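Local atomic coordinates of nuclear receptor corepressor 2 (Homo sapiens, PDB entry 4A69), a protein that acts as a transcriptional corepressor of nuclear receptors, its SANT domain here binding an inositol tetrakisphosphate, probably at the interface with a histone deacetylase. Residues C[52-57]-C[66-71]. Numbering follows the deposited sequence.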
loop_
_atom_site.group_PDB
_atom_site.type_symbol
_atom_site.label_atom_id
_atom_site.label_comp_id
_atom_site.label_asym_id
_atom_site.label_seq_id
_atom_site.Cartn_x
_atom_site.Cartn_y
_atom_site.Cartn_z
ATOM N N GLU C 52 -5.508 7.445 32.748
ATOM C CA GLU C 52 -5.448 8.861 33.105
ATOM C C GLU C 52 -4.121 9.531 32.712
ATOM O O GLU C 52 -4.112 10.684 32.270
ATOM C CB GLU C 52 -5.755 9.049 34.597
ATOM C CG GLU C 52 -6.504 10.335 34.926
ATOM C CD GLU C 52 -5.591 11.547 35.018
ATOM O OE1 GLU C 52 -4.364 11.374 35.188
ATOM O OE2 GLU C 52 -6.100 12.682 34.928
ATOM N N THR C 53 -3.013 8.808 32.866
ATOM C CA THR C 53 -1.687 9.314 32.465
ATOM C C THR C 53 -1.600 9.563 30.956
ATOM O O THR C 53 -1.066 10.585 30.518
ATOM C CB THR C 53 -0.559 8.366 32.918
ATOM O OG1 THR C 53 -0.729 8.071 34.307
ATOM C CG2 THR C 53 0.818 9.000 32.704
ATOM N N PHE C 54 -2.135 8.630 30.170
ATOM C CA PHE C 54 -2.208 8.792 28.712
ATOM C C PHE C 54 -2.806 10.161 28.352
ATOM O O PHE C 54 -2.173 10.975 27.669
ATOM C CB PHE C 54 -3.036 7.650 28.092
ATOM C CG PHE C 54 -3.151 7.718 26.583
ATOM C CD1 PHE C 54 -4.179 8.436 25.976
ATOM C CD2 PHE C 54 -2.236 7.050 25.771
ATOM C CE1 PHE C 54 -4.290 8.495 24.592
ATOM C CE2 PHE C 54 -2.340 7.108 24.388
ATOM C CZ PHE C 54 -3.371 7.829 23.798
ATOM N N ARG C 55 -4.016 10.408 28.852
ATOM C CA ARG C 55 -4.769 11.632 28.574
ATOM C C ARG C 55 -3.996 12.921 28.867
ATOM O O ARG C 55 -3.897 13.800 28.005
ATOM C CB ARG C 55 -6.094 11.613 29.345
ATOM C CG ARG C 55 -7.058 12.723 28.950
ATOM C CD ARG C 55 -8.266 12.782 29.875
ATOM N NE ARG C 55 -7.879 12.842 31.284
ATOM C CZ ARG C 55 -8.722 13.041 32.291
ATOM N NH1 ARG C 55 -10.021 13.212 32.060
ATOM N NH2 ARG C 55 -8.265 13.072 33.534
ATOM N N GLU C 56 -3.445 13.027 30.074
ATOM C CA GLU C 56 -2.733 14.238 30.489
ATOM C C GLU C 56 -1.472 14.444 29.669
ATOM O O GLU C 56 -1.169 15.566 29.254
ATOM C CB GLU C 56 -2.383 14.198 31.979
ATOM C CG GLU C 56 -1.892 15.539 32.518
ATOM C CD GLU C 56 -0.662 15.409 33.400
ATOM O OE1 GLU C 56 -0.695 14.601 34.356
ATOM O OE2 GLU C 56 0.343 16.110 33.128
ATOM N N LYS C 57 -0.740 13.359 29.431
ATOM C CA LYS C 57 0.448 13.432 28.593
ATOM C C LYS C 57 0.083 13.747 27.150
ATOM O O LYS C 57 0.811 14.476 26.470
ATOM C CB LYS C 57 1.277 12.148 28.696
ATOM C CG LYS C 57 1.920 11.938 30.060
ATOM C CD LYS C 57 2.834 13.102 30.416
ATOM C CE LYS C 57 3.211 13.083 31.887
ATOM N NZ LYS C 57 4.265 14.098 32.152
ATOM N N GLY C 66 5.806 8.494 21.729
ATOM C CA GLY C 66 7.119 8.221 22.320
ATOM C C GLY C 66 7.172 8.767 23.735
ATOM O O GLY C 66 7.496 8.042 24.683
ATOM N N LEU C 67 6.827 10.048 23.884
ATOM C CA LEU C 67 6.787 10.677 25.208
ATOM C C LEU C 67 5.755 10.019 26.127
ATOM O O LEU C 67 6.049 9.729 27.285
ATOM C CB LEU C 67 6.536 12.185 25.083
ATOM C CG LEU C 67 6.818 13.118 26.266
ATOM C CD1 LEU C 67 8.036 12.693 27.068
ATOM C CD2 LEU C 67 7.006 14.534 25.748
ATOM N N ILE C 68 4.553 9.766 25.614
ATOM C CA ILE C 68 3.505 9.153 26.427
ATOM C C ILE C 68 3.959 7.794 26.968
ATOM O O ILE C 68 3.891 7.548 28.182
ATOM C CB ILE C 68 2.164 9.042 25.668
ATOM C CG1 ILE C 68 1.591 10.433 25.393
ATOM C CG2 ILE C 68 1.159 8.202 26.450
ATOM C CD1 ILE C 68 0.582 10.476 24.262
ATOM N N ALA C 69 4.439 6.925 26.075
ATOM C CA ALA C 69 4.901 5.592 26.475
ATOM C C ALA C 69 5.971 5.644 27.566
ATOM O O ALA C 69 6.016 4.778 28.435
ATOM C CB ALA C 69 5.411 4.816 25.274
ATOM N N SER C 70 6.829 6.661 27.512
ATOM C CA SER C 70 7.905 6.816 28.494
ATOM C C SER C 70 7.402 6.955 29.933
ATOM O O SER C 70 8.096 6.569 30.870
ATOM C CB SER C 70 8.811 7.993 28.120
ATOM O OG SER C 70 8.172 9.240 28.345
ATOM N N PHE C 71 6.191 7.480 30.110
ATOM C CA PHE C 71 5.605 7.632 31.443
ATOM C C PHE C 71 4.736 6.444 31.846
ATOM O O PHE C 71 4.023 6.510 32.853
ATOM C CB PHE C 71 4.794 8.932 31.543
ATOM C CG PHE C 71 5.630 10.181 31.507
ATOM C CD1 PHE C 71 6.264 10.648 32.662
ATOM C CD2 PHE C 71 5.767 10.911 30.331
ATOM C CE1 PHE C 71 7.028 11.804 32.633
ATOM C CE2 PHE C 71 6.528 12.077 30.298
ATOM C CZ PHE C 71 7.160 12.521 31.450
#
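Lys57, near the end of helix 48-60, reaches across to Ile68 of helix 65-70 and to Phe71, just past its end. Its CB packs on Ile68 CG1 at 3.7 Å, at the level where the two backbones come nearest. A bend at chi2 (-59°) then turns the chain across the face of the Phe71 ring: CG approaches the CD2 corner, CD lies 3.7 Å from CD2, and CE stands over the centre, 3.6 Å from the centroid in a CH-pi contact. NZ continues over the same face, displaced toward the rim and 3.4 Å from CZ, and makes a cation-pi interaction with the ring. No hydrogen bond links the two segments. On the more buried side, Ile68 CG2 meets Phe54 CD2 at 3.6 Å; with CG anti to the backbone N (chi1 -179°), the Phe54 ring reaches Tyr83, edge-to-face, and Tyr84 of helix 77-87. Thr53 CG2 touches Phe71 CB more loosely, while its OG1 is hydrogen-bonded to Gln49 O. Apolar packing inside and a cation-pi pair on the more exposed side thereby join the first two helices of the three-helix Myb-like (SANT) fold.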